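Long-range contact in GDSL-like Lipase/Acylhydrolase family protein (Neisseria meningitidis, PDB 4K7J), which probably removes O-acetyl groups from peptidoglycan as an esterase of the SGNH hydrolase family: residues 133-139 / 185-191. Sequence-based numbering, arbitrary orientation.
Sequences GSMTLTA and LPLTIHT
The imidazole of His-190 presents an edge to Ser-134, whose OG lies in the plane of the ring, 3.5 Å from CD2; Gly-133 O approaches the same ring obliquely. These residues belong to neighbouring antiparallel strands, 133-139 and 187-191, of a five-stranded sheet that packs against a second one through strand 195-203, a beta-sandwich arrangement. Ser-134 OG reaches the ring edge because it stands opposite its own backbone N about the CA-CB bond (chi1 -179°).

Six backbone hydrogen bonds join the strands, two at each of the pairs Gly-133/Thr-191, Met-135/Ile-189 and Leu-137/Leu-187; the shortest runs from Leu-137 N to Leu-187 O, 2.7 Å. Between them, CA-H groups also approach carbonyls, as Thr-136 CA does to Leu-187 O at 3.1 Å.

The two faces differ in character. Leu-137, Leu-187 and Ile-189 are buried on the inner one, where Ile-202 and Ile-200 of strand 195-203 meet the latter two; apolar branches suit this interior, and Leu-137 CD1 comes within 4.2 Å of Ile-189 CD1. Thr-191 is also on that side, its buried hydroxyl bonded to Thr-129 OG1 and Gly-130 O. Gly-133, lacking a CB, lets this OG1 approach its CA to 3.3 Å.

Ser-134, Thr-136, Thr-188 and His-190 line the more exposed face, where polar groups are at home and beta-branched threonines favour extended backbone. Ahead of strand 187-191, Leu-185 in the loop leading into it sets CD1 against Ala-139 CB, at the end of strand 133-139. At the non-hydrogen-bonded pair of threonines, Thr-136 OG1 and Thr-188 OG1 share a hydrogen bond of 3.0 Å.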
loop_
_atom_site.group_PDB
_atom_site.type_symbol
_atom_site.label_atom_id
_atom_site.label_comp_id
_atom_site.label_asym_id
_atom_site.label_seq_id
_atom_site.Cartn_x
_atom_site.Cartn_y
_atom_site.Cartn_z
ATOM N N GLY A 133 11.940 -6.173 -24.398
ATOM C CA GLY A 133 11.926 -6.006 -22.950
ATOM C C GLY A 133 11.860 -7.292 -22.155
ATOM O O GLY A 133 11.258 -8.278 -22.590
ATOM N N SER A 134 12.470 -7.290 -20.975
ATOM C CA SER A 134 12.513 -8.490 -20.151
ATOM C C SER A 134 12.517 -8.159 -18.653
ATOM O O SER A 134 13.202 -7.237 -18.218
ATOM C CB SER A 134 13.752 -9.317 -20.503
ATOM O OG SER A 134 13.805 -10.499 -19.721
ATOM N N MET A 135 11.745 -8.906 -17.872
ATOM C CA MET A 135 11.728 -8.740 -16.420
ATOM C C MET A 135 11.489 -10.081 -15.752
ATOM O O MET A 135 10.560 -10.805 -16.110
ATOM C CB MET A 135 10.654 -7.739 -15.973
ATOM C CG MET A 135 10.574 -7.552 -14.452
ATOM S SD MET A 135 12.122 -6.929 -13.736
ATOM C CE MET A 135 12.236 -5.318 -14.524
ATOM N N THR A 136 12.336 -10.417 -14.790
ATOM C CA THR A 136 12.137 -11.625 -14.008
ATOM C C THR A 136 11.904 -11.258 -12.538
ATOM O O THR A 136 12.679 -10.508 -11.939
ATOM C CB THR A 136 13.344 -12.588 -14.140
ATOM O OG1 THR A 136 13.566 -12.884 -15.525
ATOM C CG2 THR A 136 13.082 -13.886 -13.397
ATOM N N LEU A 137 10.828 -11.777 -11.963
ATOM C CA LEU A 137 10.558 -11.542 -10.554
ATOM C C LEU A 137 10.783 -12.828 -9.789
ATOM O O LEU A 137 10.212 -13.880 -10.121
ATOM C CB LEU A 137 9.130 -11.042 -10.333
ATOM C CG LEU A 137 8.753 -9.714 -10.990
ATOM C CD1 LEU A 137 8.139 -9.957 -12.349
ATOM C CD2 LEU A 137 7.770 -8.980 -10.098
ATOM N N THR A 138 11.633 -12.734 -8.774
ATOM C CA THR A 138 11.996 -13.881 -7.954
ATOM C C THR A 138 11.572 -13.612 -6.520
ATOM O O THR A 138 11.911 -12.577 -5.946
ATOM C CB THR A 138 13.511 -14.140 -8.007
ATOM O OG1 THR A 138 13.914 -14.321 -9.370
ATOM C CG2 THR A 138 13.885 -15.377 -7.193
ATOM N N ALA A 139 10.809 -14.539 -5.952
ATOM C CA ALA A 139 10.323 -14.402 -4.588
ATOM C C ALA A 139 11.472 -14.535 -3.608
ATOM O O ALA A 139 12.285 -15.444 -3.728
ATOM C CB ALA A 139 9.263 -15.449 -4.298
ATOM N N LEU A 185 6.541 -18.838 -9.810
ATOM C CA LEU A 185 7.726 -18.028 -9.568
ATOM C C LEU A 185 8.951 -18.943 -9.644
ATOM O O LEU A 185 8.884 -20.086 -9.206
ATOM C CB LEU A 185 7.627 -17.333 -8.207
ATOM C CG LEU A 185 6.650 -16.146 -8.160
ATOM C CD1 LEU A 185 6.179 -15.859 -6.754
ATOM C CD2 LEU A 185 7.312 -14.906 -8.731
ATOM N N PRO A 186 10.072 -18.458 -10.215
ATOM C CA PRO A 186 10.317 -17.129 -10.792
ATOM C C PRO A 186 9.451 -16.837 -12.007
ATOM O O PRO A 186 9.120 -17.736 -12.774
ATOM C CB PRO A 186 11.791 -17.189 -11.213
ATOM C CG PRO A 186 12.382 -18.282 -10.391
ATOM C CD PRO A 186 11.286 -19.293 -10.243
ATOM N N LEU A 187 9.088 -15.572 -12.161
ATOM C CA LEU A 187 8.146 -15.146 -13.170
ATOM C C LEU A 187 8.905 -14.303 -14.175
ATOM O O LEU A 187 9.487 -13.295 -13.802
ATOM C CB LEU A 187 7.070 -14.278 -12.512
ATOM C CG LEU A 187 5.906 -13.776 -13.349
ATOM C CD1 LEU A 187 5.190 -14.978 -13.869
ATOM C CD2 LEU A 187 4.956 -12.946 -12.494
ATOM N N THR A 188 8.893 -14.706 -15.440
ATOM C CA THR A 188 9.607 -13.966 -16.481
ATOM C C THR A 188 8.635 -13.427 -17.517
ATOM O O THR A 188 7.857 -14.172 -18.093
ATOM C CB THR A 188 10.682 -14.834 -17.149
ATOM O OG1 THR A 188 11.669 -15.178 -16.173
ATOM C CG2 THR A 188 11.362 -14.079 -18.290
ATOM N N ILE A 189 8.685 -12.115 -17.729
ATOM C CA ILE A 189 7.776 -11.439 -18.631
ATOM C C ILE A 189 8.571 -10.790 -19.755
ATOM O O ILE A 189 9.503 -10.015 -19.504
ATOM C CB ILE A 189 6.965 -10.358 -17.883
ATOM C CG1 ILE A 189 6.226 -10.992 -16.700
ATOM C CG2 ILE A 189 5.989 -9.667 -18.825
ATOM C CD1 ILE A 189 5.681 -9.980 -15.715
ATOM N N HIS A 190 8.193 -11.121 -20.987
ATOM C CA HIS A 190 8.912 -10.678 -22.182
ATOM C C HIS A 190 7.999 -9.801 -23.021
ATOM O O HIS A 190 6.842 -10.153 -23.255
ATOM C CB HIS A 190 9.340 -11.899 -23.025
ATOM C CG HIS A 190 10.514 -12.646 -22.467
ATOM N ND1 HIS A 190 10.812 -13.946 -22.824
ATOM C CD2 HIS A 190 11.472 -12.271 -21.584
ATOM C CE1 HIS A 190 11.902 -14.337 -22.188
ATOM N NE2 HIS A 190 12.319 -13.341 -21.426
ATOM N N THR A 191 8.508 -8.666 -23.480
ATOM C CA THR A 191 7.711 -7.776 -24.326
ATOM C C THR A 191 8.419 -7.509 -25.643
ATOM O O THR A 191 9.437 -6.816 -25.686
ATOM C CB THR A 191 7.393 -6.431 -23.631
ATOM O OG1 THR A 191 8.611 -5.787 -23.239
ATOM C CG2 THR A 191 6.548 -6.658 -22.387
#